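Local coordinates for protein ComZ (Thermus thermophilus, PDB 6QVI) that probably acts as a DNA receptor at the tip of competence pili, joining a pseudopilin-like domain to a beta-solenoid domain, at residues G159-G164 and S211-Y216; E136-A141 and A154-G159; V76-E81 and G92-T97; L107-S112 and Q124-I129; K301-I306 and C345-L350. One frame throughout, in Å; residues are numbered along the deposited sequence.

The five contacts divide between two domains. Contacts 3 and 4 belong to one antiparallel sheet beside helix 12-40, with centres about 15 Å apart; Thr97 N lies 2.7 Å from Val111 O, a probable hydrogen bond joining their two hairpins. Contacts 1 and 2 lie in the strand-rich domain, their centres about 10 Å apart. They share Gly159, and strand 160-162 has strand 139-141 on one flank and strand 212-214 on the other. Contact 5 lies farther off in the same region, its centre about 34 Å from that of contact 2 and about 59 Å from that of contact 3. Which surface meets DNA is not settled by these contacts.

Contact 1: G159-G164 and S211-Y216; sequences GVYVVG and SLRVQY
Strands 160-162 and 212-214 run side by side in parallel, their axes 5° apart, and the closely packed part of their contact is the face carrying Val160, Val162, Leu212 and Val214. There Leu212 CD1 reaches Val160 CG2 at 3.4 Å, both side chains pointing alike, and Val214 CG2 lies 4.0 Å from Val162 CB. Ile174 and Ile219 touch Leu212, and Val173 meets Val162, so this face is apolar and buried. The backbone is pinned by Val162 N to Arg213 O (2.8 Å), received nearly along the C=O axis, and by Gln215 N to Val162 O (3.1 Å); Arg213 N to Val160 O is weak. The other face is looser at the partly exposed Arg213, although Tyr161 is buried and stacked with Phe140. Tyr161, its CG anti to the backbone N (chi1 -176°), brings CD2 to 4.0 Å from Arg213 CB, and the ring and guanidinium planes stand 44° apart. Arg213 bends at chi3, its NH1 in a salt bridge with Asp269. Farther along, Gln215 CG sits over the centre of the Tyr216 ring. In-register parallel pairing of stretches some fifty residues apart, aliphatic residues on the buried face, is characteristic of successive beta-solenoid coils.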
# COMPACT_ATOMS: atom_id res chain seq x y z
N GLY A 159 -3.36 -9.29 2.96
CA GLY A 159 -4.72 -9.04 2.55
C GLY A 159 -4.93 -9.34 1.09
O GLY A 159 -3.97 -9.49 0.33
N VAL A 160 -6.18 -9.42 0.69
CA VAL A 160 -6.54 -9.54 -0.69
C VAL A 160 -7.71 -8.60 -0.92
O VAL A 160 -8.72 -8.74 -0.32
CB VAL A 160 -6.86 -10.95 -1.20
CG1 VAL A 160 -6.42 -12.04 -0.27
CG2 VAL A 160 -8.31 -11.11 -1.54
N TYR A 161 -7.54 -7.62 -1.79
CA TYR A 161 -8.56 -6.65 -2.11
C TYR A 161 -9.00 -6.94 -3.51
O TYR A 161 -8.20 -7.15 -4.36
CB TYR A 161 -7.93 -5.26 -2.06
CG TYR A 161 -8.83 -4.06 -2.28
CD1 TYR A 161 -9.47 -3.87 -3.46
CD2 TYR A 161 -8.97 -3.09 -1.33
CE1 TYR A 161 -10.26 -2.78 -3.67
CE2 TYR A 161 -9.75 -1.99 -1.53
CZ TYR A 161 -10.39 -1.85 -2.71
OH TYR A 161 -11.17 -0.77 -2.93
N VAL A 162 -10.29 -6.99 -3.75
CA VAL A 162 -10.77 -7.24 -5.07
C VAL A 162 -11.74 -6.14 -5.38
O VAL A 162 -12.53 -5.81 -4.55
CB VAL A 162 -11.51 -8.55 -5.11
CG1 VAL A 162 -12.08 -8.78 -6.48
CG2 VAL A 162 -10.58 -9.67 -4.76
N VAL A 163 -11.70 -5.56 -6.57
CA VAL A 163 -12.66 -4.51 -6.84
C VAL A 163 -13.98 -5.03 -7.38
O VAL A 163 -15.00 -4.61 -6.92
CB VAL A 163 -12.09 -3.28 -7.57
CG1 VAL A 163 -10.60 -3.31 -7.65
CG2 VAL A 163 -12.71 -3.03 -8.91
N GLY A 164 -13.97 -5.95 -8.32
CA GLY A 164 -15.22 -6.47 -8.83
C GLY A 164 -15.76 -5.74 -10.03
O GLY A 164 -15.11 -4.88 -10.55
N SER A 211 -6.70 -8.30 5.51
CA SER A 211 -8.15 -8.13 5.48
C SER A 211 -8.61 -8.61 4.12
O SER A 211 -7.83 -8.66 3.17
CB SER A 211 -8.61 -6.69 5.75
OG SER A 211 -7.78 -5.76 5.07
N LEU A 212 -9.89 -8.93 4.03
CA LEU A 212 -10.52 -9.27 2.76
C LEU A 212 -11.53 -8.20 2.41
O LEU A 212 -12.57 -8.10 3.05
CB LEU A 212 -11.18 -10.64 2.84
CG LEU A 212 -11.87 -11.24 1.62
CD1 LEU A 212 -11.13 -10.89 0.41
CD2 LEU A 212 -12.04 -12.75 1.74
N ARG A 213 -11.27 -7.44 1.36
CA ARG A 213 -12.19 -6.40 0.92
C ARG A 213 -12.60 -6.68 -0.51
O ARG A 213 -11.74 -6.91 -1.38
CB ARG A 213 -11.58 -5.00 1.04
CG ARG A 213 -11.26 -4.55 2.46
CD ARG A 213 -10.97 -3.04 2.56
NE ARG A 213 -9.75 -2.78 3.31
CZ ARG A 213 -9.68 -2.07 4.42
NH1 ARG A 213 -10.77 -1.53 4.93
NH2 ARG A 213 -8.51 -1.88 5.02
N VAL A 214 -13.87 -6.56 -0.77
CA VAL A 214 -14.37 -6.73 -2.08
C VAL A 214 -15.34 -5.63 -2.29
O VAL A 214 -16.39 -5.65 -1.74
CB VAL A 214 -15.12 -8.03 -2.22
CG1 VAL A 214 -15.93 -8.01 -3.47
CG2 VAL A 214 -14.16 -9.17 -2.22
N GLN A 215 -14.99 -4.66 -3.09
CA GLN A 215 -15.86 -3.55 -3.31
C GLN A 215 -17.13 -3.85 -4.05
O GLN A 215 -18.14 -3.31 -3.71
CB GLN A 215 -15.14 -2.44 -4.00
CG GLN A 215 -16.10 -1.45 -4.59
CD GLN A 215 -15.42 -0.27 -5.20
OE1 GLN A 215 -14.25 -0.31 -5.50
NE2 GLN A 215 -16.16 0.80 -5.40
N TYR A 216 -17.09 -4.66 -5.09
CA TYR A 216 -18.32 -4.96 -5.80
C TYR A 216 -18.49 -6.43 -5.94
O TYR A 216 -17.71 -7.06 -6.58
CB TYR A 216 -18.31 -4.37 -7.19
CG TYR A 216 -18.39 -2.87 -7.27
CD1 TYR A 216 -19.47 -2.20 -6.80
CD2 TYR A 216 -17.39 -2.16 -7.84
CE1 TYR A 216 -19.53 -0.83 -6.87
CE2 TYR A 216 -17.44 -0.80 -7.91
CZ TYR A 216 -18.52 -0.15 -7.42
OH TYR A 216 -18.56 1.21 -7.50

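Contact 2: E136-A141 and A154-G159; sequences EQAIFA and ATIRGG
Around the Phe140 ring, Gln137 CD sits at the edge, in the ring plane, while Tyr161 of the neighbouring strand stacks with it and Val163 packs nearby. Gln137 adopts the crowded first torsion, CG between the backbone N and the carbonyl carbon (chi1 62°), and then bends at chi2. Gln137 CB lies 3.2 Å from Gly159 O. That carbonyl is the polar centre of the contact. Gly159 O receives Ile139 N at 3.2 Å, a fairly straight bond lying in the carbonyl plane, together with a weak, more bent bond from Ala138 N, so two consecutive amides converge on one oxygen. The arrangement marks a corner of the beta-solenoid: strand 153-157 belongs to one face, Gly158 and Gly159 turn the chain, and strand 160-162 continues beside strand 139-141 in another. Gly158 has a phi of 142°, where a CB would jam against the preceding carbonyl oxygen and crowd Ala138 CB. Inside the corner the contact is apolar. Ile156 CG2, anti to its backbone N, meets Ala138 CB at 3.4 Å, while its CG1 lies 3.8 Å from Ile139 CD1, the two isoleucines crossing at about a right angle. Phe180 adds to this cluster from beside Ile156, and Val470 from beside Ile139. Farther from this cluster, Glu136 forms a salt bridge with Arg498, and Arg157 NE makes a hydrogen bond to Arg185 O.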
# COMPACT_ATOMS: atom_id res chain seq x y z
N GLU A 136 -2.84 -2.12 2.30
CA GLU A 136 -1.76 -3.08 2.51
C GLU A 136 -2.31 -4.48 2.30
O GLU A 136 -2.99 -5.02 3.19
CB GLU A 136 -1.13 -2.93 3.88
CG GLU A 136 -0.37 -1.63 4.01
CD GLU A 136 0.49 -1.59 5.25
OE1 GLU A 136 0.41 -2.54 6.06
OE2 GLU A 136 1.26 -0.61 5.40
N GLN A 137 -2.04 -5.05 1.13
CA GLN A 137 -2.55 -6.38 0.82
C GLN A 137 -1.53 -7.12 -0.04
O GLN A 137 -0.73 -6.52 -0.76
CB GLN A 137 -3.93 -6.26 0.12
CG GLN A 137 -3.83 -5.52 -1.22
CD GLN A 137 -3.85 -4.01 -1.09
OE1 GLN A 137 -4.73 -3.45 -0.46
NE2 GLN A 137 -2.83 -3.35 -1.63
N ALA A 138 -1.57 -8.45 0.03
CA ALA A 138 -0.66 -9.20 -0.83
C ALA A 138 -1.13 -9.19 -2.26
O ALA A 138 -0.31 -9.20 -3.18
CB ALA A 138 -0.53 -10.66 -0.37
N ILE A 139 -2.42 -9.16 -2.46
CA ILE A 139 -2.95 -9.19 -3.78
C ILE A 139 -4.06 -8.24 -3.96
O ILE A 139 -5.04 -8.36 -3.30
CB ILE A 139 -3.57 -10.54 -4.05
CG1 ILE A 139 -2.52 -11.59 -4.22
CG2 ILE A 139 -4.40 -10.51 -5.31
CD1 ILE A 139 -3.13 -12.93 -4.47
N PHE A 140 -3.93 -7.33 -4.88
CA PHE A 140 -4.98 -6.42 -5.16
C PHE A 140 -5.49 -6.84 -6.49
O PHE A 140 -4.76 -6.83 -7.41
CB PHE A 140 -4.42 -5.04 -5.24
CG PHE A 140 -5.44 -4.00 -5.44
CD1 PHE A 140 -5.79 -3.18 -4.44
CD2 PHE A 140 -6.05 -3.87 -6.64
CE1 PHE A 140 -6.73 -2.22 -4.62
CE2 PHE A 140 -6.99 -2.92 -6.84
CZ PHE A 140 -7.33 -2.09 -5.82
N ALA A 141 -6.74 -7.23 -6.59
CA ALA A 141 -7.26 -7.69 -7.85
C ALA A 141 -8.16 -6.72 -8.51
O ALA A 141 -8.86 -6.01 -7.86
CB ALA A 141 -7.98 -8.99 -7.68
N ALA A 154 -4.05 -21.05 -3.80
CA ALA A 154 -3.25 -19.95 -3.31
C ALA A 154 -3.19 -20.02 -1.80
O ALA A 154 -4.17 -20.40 -1.15
CB ALA A 154 -3.86 -18.62 -3.74
N THR A 155 -2.10 -19.54 -1.26
CA THR A 155 -1.94 -19.38 0.15
C THR A 155 -1.39 -17.98 0.14
O THR A 155 -0.30 -17.77 -0.32
CB THR A 155 -1.03 -20.41 0.81
OG1 THR A 155 0.07 -19.76 1.43
CG2 THR A 155 -0.54 -21.36 -0.17
N ILE A 156 -2.13 -17.04 0.69
CA ILE A 156 -1.82 -15.62 0.63
C ILE A 156 -1.55 -15.15 2.05
O ILE A 156 -2.46 -15.11 2.89
CB ILE A 156 -2.95 -14.78 0.01
CG1 ILE A 156 -3.30 -15.19 -1.42
CG2 ILE A 156 -2.67 -13.29 0.11
CD1 ILE A 156 -4.64 -15.90 -1.50
N ARG A 157 -0.31 -14.76 2.33
CA ARG A 157 -0.00 -14.23 3.66
C ARG A 157 -0.08 -12.71 3.53
O ARG A 157 0.89 -12.03 3.17
CB ARG A 157 1.34 -14.77 4.13
CG ARG A 157 1.45 -16.20 3.68
CD ARG A 157 2.43 -17.02 4.44
NE ARG A 157 1.85 -17.33 5.72
CZ ARG A 157 2.01 -18.50 6.33
NH1 ARG A 157 2.73 -19.44 5.74
NH2 ARG A 157 1.45 -18.71 7.51
N GLY A 158 -1.26 -12.18 3.83
CA GLY A 158 -1.55 -10.77 3.67
C GLY A 158 -2.97 -10.54 3.17
O GLY A 158 -3.73 -11.50 2.97
N GLY A 159 -3.36 -9.29 2.96
CA GLY A 159 -4.72 -9.04 2.55
C GLY A 159 -4.93 -9.34 1.09
O GLY A 159 -3.97 -9.49 0.33

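Contact 3: V76-E81 and G92-T97; sequences VLAQNE and GRYTAT
Tyr94 and Glu81 lie side by side, pointing the same way. Glu81 CB approaches the Tyr94 ring off-centre in a CH-pi contact, 4.2 Å from its centroid and 29° from the normal, while Glu81 O stands over a ring face, offset toward the rim. Ala78 CB also touches the ring, at CE1. An alanine in place of Tyr94 would remove the ring against which Glu81 CB and Ala78 CB rest, and would probably loosen this end of the hairpin. Nearby, Asn80 O lies over the centre of the Arg93 guanidinium, 3.7 Å above its plane, and Asn80 CB is 3.6 Å from Arg93 NH2. Two bulges opposite strand 90-100 accompany these positions, one at the break between strands 74-76 and 78-84. In this classic beta bulge, Ala96 O accepts both Leu77 N, from above the carbonyl plane, and Ala78 N, in plane on a lone pair; Ala96 N answers to Ala78 O at 2.8 Å. In the G1 bulge, Asn80, with a positive phi of 56°, and Glu81 both face Tyr94, whose N bonds to Glu81 O at 3.0 Å. Asn80 N makes an almost straight hydrogen bond to Thr95 OG1 (3.2 Å), a hydroxyl held beside its own backbone N. Farther out, helix 12-40 contributes Tyr28, packing on Leu77, Ala78 and Ala96, and Lys27, forming a salt bridge with Glu81 OE2.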
# COMPACT_ATOMS: atom_id res chain seq x y z
N VAL A 76 -10.85 11.62 27.80
CA VAL A 76 -10.31 12.79 28.47
C VAL A 76 -8.84 12.94 28.13
O VAL A 76 -8.03 12.08 28.47
CB VAL A 76 -10.52 12.71 29.99
CG1 VAL A 76 -9.83 13.88 30.64
CG2 VAL A 76 -12.02 12.76 30.27
N LEU A 77 -8.49 14.07 27.52
CA LEU A 77 -7.10 14.36 27.21
C LEU A 77 -6.37 15.16 28.29
O LEU A 77 -5.14 15.13 28.31
CB LEU A 77 -6.97 15.16 25.92
CG LEU A 77 -7.73 14.67 24.72
CD1 LEU A 77 -7.61 15.74 23.65
CD2 LEU A 77 -7.18 13.33 24.30
N ALA A 78 -7.09 15.90 29.15
CA ALA A 78 -6.41 16.66 30.21
C ALA A 78 -7.40 17.11 31.27
O ALA A 78 -8.43 17.71 30.95
CB ALA A 78 -5.68 17.90 29.66
N GLN A 79 -7.12 16.76 32.51
CA GLN A 79 -7.99 17.11 33.61
C GLN A 79 -7.24 18.02 34.52
O GLN A 79 -6.18 17.69 34.97
CB GLN A 79 -8.39 15.87 34.35
CG GLN A 79 -9.45 16.11 35.37
CD GLN A 79 -10.53 15.08 35.33
OE1 GLN A 79 -10.88 14.49 36.33
NE2 GLN A 79 -11.06 14.85 34.16
N ASN A 80 -7.76 19.22 34.72
CA ASN A 80 -7.17 20.24 35.57
C ASN A 80 -5.76 20.66 35.24
O ASN A 80 -5.03 21.07 36.09
CB ASN A 80 -7.33 19.88 37.02
CG ASN A 80 -8.76 19.75 37.41
OD1 ASN A 80 -9.55 20.61 37.10
ND2 ASN A 80 -9.11 18.69 38.05
N GLU A 81 -5.40 20.63 33.98
CA GLU A 81 -4.07 21.02 33.60
C GLU A 81 -3.98 22.49 33.80
O GLU A 81 -4.89 23.18 33.46
CB GLU A 81 -3.87 20.66 32.15
CG GLU A 81 -2.53 21.03 31.56
CD GLU A 81 -2.09 20.04 30.51
OE1 GLU A 81 -2.41 18.85 30.64
OE2 GLU A 81 -1.41 20.44 29.57
N GLY A 92 -4.81 29.61 35.59
CA GLY A 92 -6.08 28.93 35.54
C GLY A 92 -5.93 27.47 35.24
O GLY A 92 -4.86 27.00 35.01
N ARG A 93 -7.02 26.75 35.28
CA ARG A 93 -7.00 25.36 34.96
C ARG A 93 -7.94 25.11 33.81
O ARG A 93 -8.76 25.92 33.50
CB ARG A 93 -7.46 24.52 36.15
CG ARG A 93 -7.20 25.11 37.51
CD ARG A 93 -6.04 24.44 38.23
NE ARG A 93 -6.41 23.17 38.89
CZ ARG A 93 -5.54 22.38 39.51
NH1 ARG A 93 -4.26 22.72 39.58
NH2 ARG A 93 -5.94 21.25 40.07
N TYR A 94 -7.80 23.98 33.15
CA TYR A 94 -8.70 23.65 32.08
C TYR A 94 -8.83 22.21 31.92
O TYR A 94 -8.03 21.46 32.37
CB TYR A 94 -8.32 24.29 30.76
CG TYR A 94 -7.06 23.79 30.18
CD1 TYR A 94 -6.94 22.52 29.73
CD2 TYR A 94 -6.00 24.61 30.06
CE1 TYR A 94 -5.78 22.08 29.18
CE2 TYR A 94 -4.84 24.18 29.52
CZ TYR A 94 -4.75 22.91 29.09
OH TYR A 94 -3.58 22.50 28.56
N THR A 95 -9.90 21.80 31.29
CA THR A 95 -10.09 20.42 31.08
C THR A 95 -10.44 20.09 29.66
O THR A 95 -11.47 20.47 29.21
CB THR A 95 -11.13 19.86 31.99
OG1 THR A 95 -10.56 19.75 33.28
CG2 THR A 95 -11.49 18.52 31.53
N ALA A 96 -9.60 19.34 28.97
CA ALA A 96 -9.84 19.07 27.56
C ALA A 96 -10.38 17.66 27.44
O ALA A 96 -9.79 16.71 27.97
CB ALA A 96 -8.57 19.24 26.73
N THR A 97 -11.50 17.54 26.73
CA THR A 97 -12.16 16.26 26.50
C THR A 97 -12.41 16.13 25.01
O THR A 97 -12.76 17.11 24.34
CB THR A 97 -13.51 16.15 27.23
OG1 THR A 97 -13.33 16.41 28.62
CG2 THR A 97 -14.06 14.76 27.08

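Contact 4: L107-S112 and Q124-I129; sequences LFTLVS and QATFRI
Gln124 leaves strand 120-130 with its CG in the crowded position between the backbone N and the carbonyl carbon (chi1 83°), then runs extended. Gln124 CB meets Val111 CG2 at 3.4 Å and lies beside Leu110 O; CD comes near both Val111 CG2 and Thr109 CG2. At the tip the amide divides its neighbours: OE1 is against Val111 CG2, and Gln124 NE2 is 4.1 Å from Thr109 CG2. Gln124 and Val111 lie alongside each other, whereas Thr109 crosses the glutamine obliquely. On the same face, Thr109 OG1 and Thr126 OG1 are 3.3 Å apart in a weak hydrogen bond that either hydroxyl could donate. An alanine in place of Thr109 would lose both this bond and the methyl beside the Gln124 amide, and would probably leave that amide less firmly placed. The strands form an antiparallel hairpin in the sheet that packs on helix 12-40, the architecture expected of a pseudopilin-like domain. Four nearly straight backbone bonds join the pairs Phe108-Phe127 and Leu110-Ala125, the shortest being Phe127 N to Phe108 O at 2.7 Å. On the helix-facing side Leu110 CB lies in the plane of the Phe127 ring at its edge, 3.8 Å from CE1, and Phe108 CD1 meets Ile129 CD1 at 4.2 Å. Leu25 and Tyr28 of the helix pack on Leu110, and Phe518 of strand 517-529 meets the Phe127 ring. On the threonine face, Leu107 CD2 lies over one side of the Arg128 guanidinium, 3.7 Å above its plane and toward the rim.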
# COMPACT_ATOMS: atom_id res chain seq x y z
N LEU A 107 -16.30 12.44 12.49
CA LEU A 107 -16.62 13.69 13.17
C LEU A 107 -16.15 13.63 14.61
O LEU A 107 -16.57 12.76 15.38
CB LEU A 107 -18.12 13.95 13.08
CG LEU A 107 -18.57 14.07 11.64
CD1 LEU A 107 -19.93 14.73 11.56
CD2 LEU A 107 -17.52 14.93 10.90
N PHE A 108 -15.28 14.57 14.98
CA PHE A 108 -14.80 14.66 16.35
C PHE A 108 -15.00 16.07 16.90
O PHE A 108 -14.80 17.06 16.18
CB PHE A 108 -13.32 14.28 16.43
CG PHE A 108 -13.03 12.90 15.94
CD1 PHE A 108 -12.86 12.65 14.58
CD2 PHE A 108 -12.90 11.85 16.83
CE1 PHE A 108 -12.60 11.40 14.12
CE2 PHE A 108 -12.63 10.56 16.36
CZ PHE A 108 -12.48 10.35 15.00
N THR A 109 -15.37 16.14 18.17
CA THR A 109 -15.53 17.42 18.90
C THR A 109 -14.48 17.48 20.00
O THR A 109 -14.40 16.58 20.84
CB THR A 109 -16.95 17.58 19.48
OG1 THR A 109 -17.95 17.53 18.41
CG2 THR A 109 -17.11 18.91 20.29
N LEU A 110 -13.66 18.52 19.95
CA LEU A 110 -12.68 18.82 21.00
C LEU A 110 -13.25 19.92 21.92
O LEU A 110 -13.69 20.96 21.42
CB LEU A 110 -11.36 19.28 20.39
CG LEU A 110 -10.16 19.47 21.30
CD1 LEU A 110 -9.86 18.30 22.28
CD2 LEU A 110 -8.96 19.90 20.51
N VAL A 111 -13.32 19.65 23.22
CA VAL A 111 -13.91 20.59 24.19
C VAL A 111 -12.92 20.88 25.31
O VAL A 111 -12.41 19.95 25.95
CB VAL A 111 -15.24 20.06 24.76
CG1 VAL A 111 -15.59 20.73 26.04
CG2 VAL A 111 -16.35 20.29 23.82
N SER A 112 -12.72 22.15 25.58
CA SER A 112 -11.85 22.59 26.62
C SER A 112 -12.56 23.54 27.56
O SER A 112 -12.77 24.66 27.22
CB SER A 112 -10.66 23.26 25.98
OG SER A 112 -10.23 24.39 26.67
N GLN A 124 -14.97 25.16 22.06
CA GLN A 124 -15.05 23.83 21.48
C GLN A 124 -14.95 23.93 19.97
O GLN A 124 -15.29 24.97 19.39
CB GLN A 124 -16.33 23.14 21.93
CG GLN A 124 -17.57 23.44 21.18
CD GLN A 124 -18.71 22.50 21.62
OE1 GLN A 124 -18.77 22.10 22.78
NE2 GLN A 124 -19.57 22.12 20.67
N ALA A 125 -14.43 22.86 19.35
CA ALA A 125 -14.32 22.77 17.90
C ALA A 125 -14.69 21.38 17.40
O ALA A 125 -14.33 20.35 18.00
CB ALA A 125 -12.92 23.11 17.41
N THR A 126 -15.39 21.36 16.27
CA THR A 126 -15.73 20.12 15.60
C THR A 126 -14.88 19.97 14.35
O THR A 126 -14.88 20.85 13.48
CB THR A 126 -17.19 20.10 15.18
OG1 THR A 126 -18.01 20.11 16.35
CG2 THR A 126 -17.46 18.83 14.37
N PHE A 127 -14.25 18.80 14.23
CA PHE A 127 -13.43 18.48 13.08
C PHE A 127 -14.02 17.30 12.32
O PHE A 127 -14.69 16.44 12.88
CB PHE A 127 -12.01 18.12 13.47
CG PHE A 127 -11.41 19.05 14.41
CD1 PHE A 127 -11.68 18.94 15.77
CD2 PHE A 127 -10.57 20.05 13.96
CE1 PHE A 127 -11.10 19.81 16.66
CE2 PHE A 127 -10.01 20.93 14.86
CZ PHE A 127 -10.27 20.80 16.21
N ARG A 128 -13.57 17.17 11.09
CA ARG A 128 -13.89 16.02 10.29
C ARG A 128 -12.50 15.55 9.96
O ARG A 128 -11.73 16.28 9.42
CB ARG A 128 -14.63 16.40 9.04
CG ARG A 128 -14.17 15.64 7.83
CD ARG A 128 -15.33 15.04 7.09
NE ARG A 128 -16.39 16.00 6.86
CZ ARG A 128 -17.67 15.70 6.94
NH1 ARG A 128 -18.02 14.46 7.24
NH2 ARG A 128 -18.58 16.63 6.73
N ILE A 129 -12.17 14.34 10.34
CA ILE A 129 -10.83 13.80 10.17
C ILE A 129 -10.92 12.44 9.51
O ILE A 129 -11.59 11.54 10.02
CB ILE A 129 -10.07 13.66 11.50
CG1 ILE A 129 -10.12 14.98 12.28
CG2 ILE A 129 -8.63 13.19 11.24
CD1 ILE A 129 -9.40 14.85 13.59

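Contact 5: K301-I306 and C345-L350; sequences KAALRI and CTFTRL
Apolar packing carries this buried contact, and the Phe347 ring is its centre. A first torsion of 61° sets Phe347 CG in the crowded position between the backbone N and the carbonyl carbon, and the ring extends toward segment 301-306. Phe347 CZ lies 4.4 Å from Ala303 CB, and Phe347 CE1 is 4.4 Å from Leu304 CD2. Pro318 also touches both Leu304 and Phe347, and Ala321 adds to the surroundings of the ring. Contacts between carbon and backbone oxygen come next: Ala303 O stands 3.7 Å from Phe347 CZ, and Leu304 CG is 4.3 Å from Cys345 O. The polar end of Arg349 is engaged elsewhere. Its NH1 bonds to Arg354 O, while one guanidinium face lies over Phe347 CE2, offset toward the rim, and Arg349 NH2 comes within 4.2 Å of Ala303 CB. The covalent element is the disulfide from Cys345 to Cys327, which ties strand 343-348 to helix 325-329. Strand 304-309 pairs in parallel with strand 374-377, whereas strand 343-348 pairs antiparallel with strand 357-360. Two strands from different sheets meeting mainly through buried side chains, without hydrogen bonds between the segments, are consistent with the layered build of a beta-solenoid domain.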
# COMPACT_ATOMS: atom_id res chain seq x y z
N LYS A 301 9.21 10.43 -16.47
CA LYS A 301 10.18 10.33 -15.41
C LYS A 301 11.20 9.26 -15.62
O LYS A 301 12.03 9.01 -14.78
CB LYS A 301 9.48 10.12 -14.09
CG LYS A 301 9.12 11.42 -13.42
CD LYS A 301 8.91 11.23 -11.93
CE LYS A 301 9.96 11.95 -11.12
NZ LYS A 301 10.39 11.15 -9.93
N ALA A 302 11.16 8.63 -16.76
CA ALA A 302 12.08 7.57 -17.07
C ALA A 302 13.46 8.04 -17.30
O ALA A 302 13.67 9.05 -17.93
CB ALA A 302 11.61 6.87 -18.29
N ALA A 303 14.41 7.28 -16.82
CA ALA A 303 15.78 7.61 -17.03
C ALA A 303 16.10 7.05 -18.38
O ALA A 303 16.59 7.74 -19.24
CB ALA A 303 16.64 6.94 -16.00
N LEU A 304 15.81 5.78 -18.56
CA LEU A 304 16.04 5.10 -19.80
C LEU A 304 14.70 4.78 -20.35
O LEU A 304 13.92 4.15 -19.70
CB LEU A 304 16.78 3.81 -19.52
CG LEU A 304 17.48 3.13 -20.69
CD1 LEU A 304 16.58 2.10 -21.30
CD2 LEU A 304 17.78 4.16 -21.73
N ARG A 305 14.42 5.20 -21.56
CA ARG A 305 13.14 4.91 -22.14
C ARG A 305 13.28 4.64 -23.61
O ARG A 305 13.73 5.47 -24.32
CB ARG A 305 12.23 6.09 -21.96
CG ARG A 305 11.07 6.05 -22.90
CD ARG A 305 9.91 6.79 -22.32
NE ARG A 305 8.93 7.04 -23.33
CZ ARG A 305 8.77 8.21 -23.88
NH1 ARG A 305 9.53 9.19 -23.49
NH2 ARG A 305 7.86 8.40 -24.79
N ILE A 306 12.86 3.46 -24.04
CA ILE A 306 12.95 3.05 -25.43
C ILE A 306 11.63 2.65 -25.99
O ILE A 306 10.91 1.97 -25.35
CB ILE A 306 13.82 1.82 -25.52
CG1 ILE A 306 15.11 2.04 -24.79
CG2 ILE A 306 14.15 1.50 -26.95
CD1 ILE A 306 16.11 0.96 -25.07
N CYS A 345 22.96 -1.50 -20.66
CA CYS A 345 22.12 -0.36 -21.04
C CYS A 345 22.33 0.83 -20.13
O CYS A 345 21.37 1.49 -19.76
CB CYS A 345 20.65 -0.73 -21.06
SG CYS A 345 20.19 -1.70 -22.47
N THR A 346 23.56 1.12 -19.72
CA THR A 346 23.78 2.29 -18.89
C THR A 346 24.33 3.44 -19.71
O THR A 346 24.83 3.27 -20.83
CB THR A 346 24.70 1.99 -17.71
OG1 THR A 346 26.02 1.72 -18.19
CG2 THR A 346 24.17 0.80 -16.91
N PHE A 347 24.22 4.64 -19.13
CA PHE A 347 24.74 5.85 -19.73
C PHE A 347 25.19 6.75 -18.58
O PHE A 347 24.76 6.58 -17.43
CB PHE A 347 23.70 6.56 -20.60
CG PHE A 347 22.48 7.00 -19.85
CD1 PHE A 347 21.39 6.15 -19.72
CD2 PHE A 347 22.43 8.25 -19.23
CE1 PHE A 347 20.25 6.54 -19.01
CE2 PHE A 347 21.30 8.65 -18.52
CZ PHE A 347 20.21 7.79 -18.41
N THR A 348 26.01 7.74 -18.87
CA THR A 348 26.47 8.61 -17.81
C THR A 348 25.97 10.00 -18.02
O THR A 348 26.10 10.54 -19.08
CB THR A 348 27.96 8.75 -17.85
OG1 THR A 348 28.29 9.36 -19.09
CG2 THR A 348 28.58 7.40 -17.79
N ARG A 349 25.45 10.58 -16.96
CA ARG A 349 24.92 11.91 -17.03
C ARG A 349 25.97 12.98 -16.98
O ARG A 349 27.15 12.73 -16.81
CB ARG A 349 23.97 12.16 -15.87
CG ARG A 349 22.85 11.17 -15.77
CD ARG A 349 21.59 11.79 -15.21
NE ARG A 349 20.60 10.77 -14.95
CZ ARG A 349 20.87 9.67 -14.26
NH1 ARG A 349 22.07 9.49 -13.76
NH2 ARG A 349 19.94 8.77 -14.06
N LEU A 350 25.49 14.20 -17.11
CA LEU A 350 26.28 15.40 -17.08
C LEU A 350 27.14 15.40 -15.85
O LEU A 350 28.34 15.52 -15.94
CB LEU A 350 25.33 16.59 -17.03
CG LEU A 350 23.84 16.25 -17.15
CD1 LEU A 350 22.93 17.45 -16.99
CD2 LEU A 350 23.54 15.53 -18.46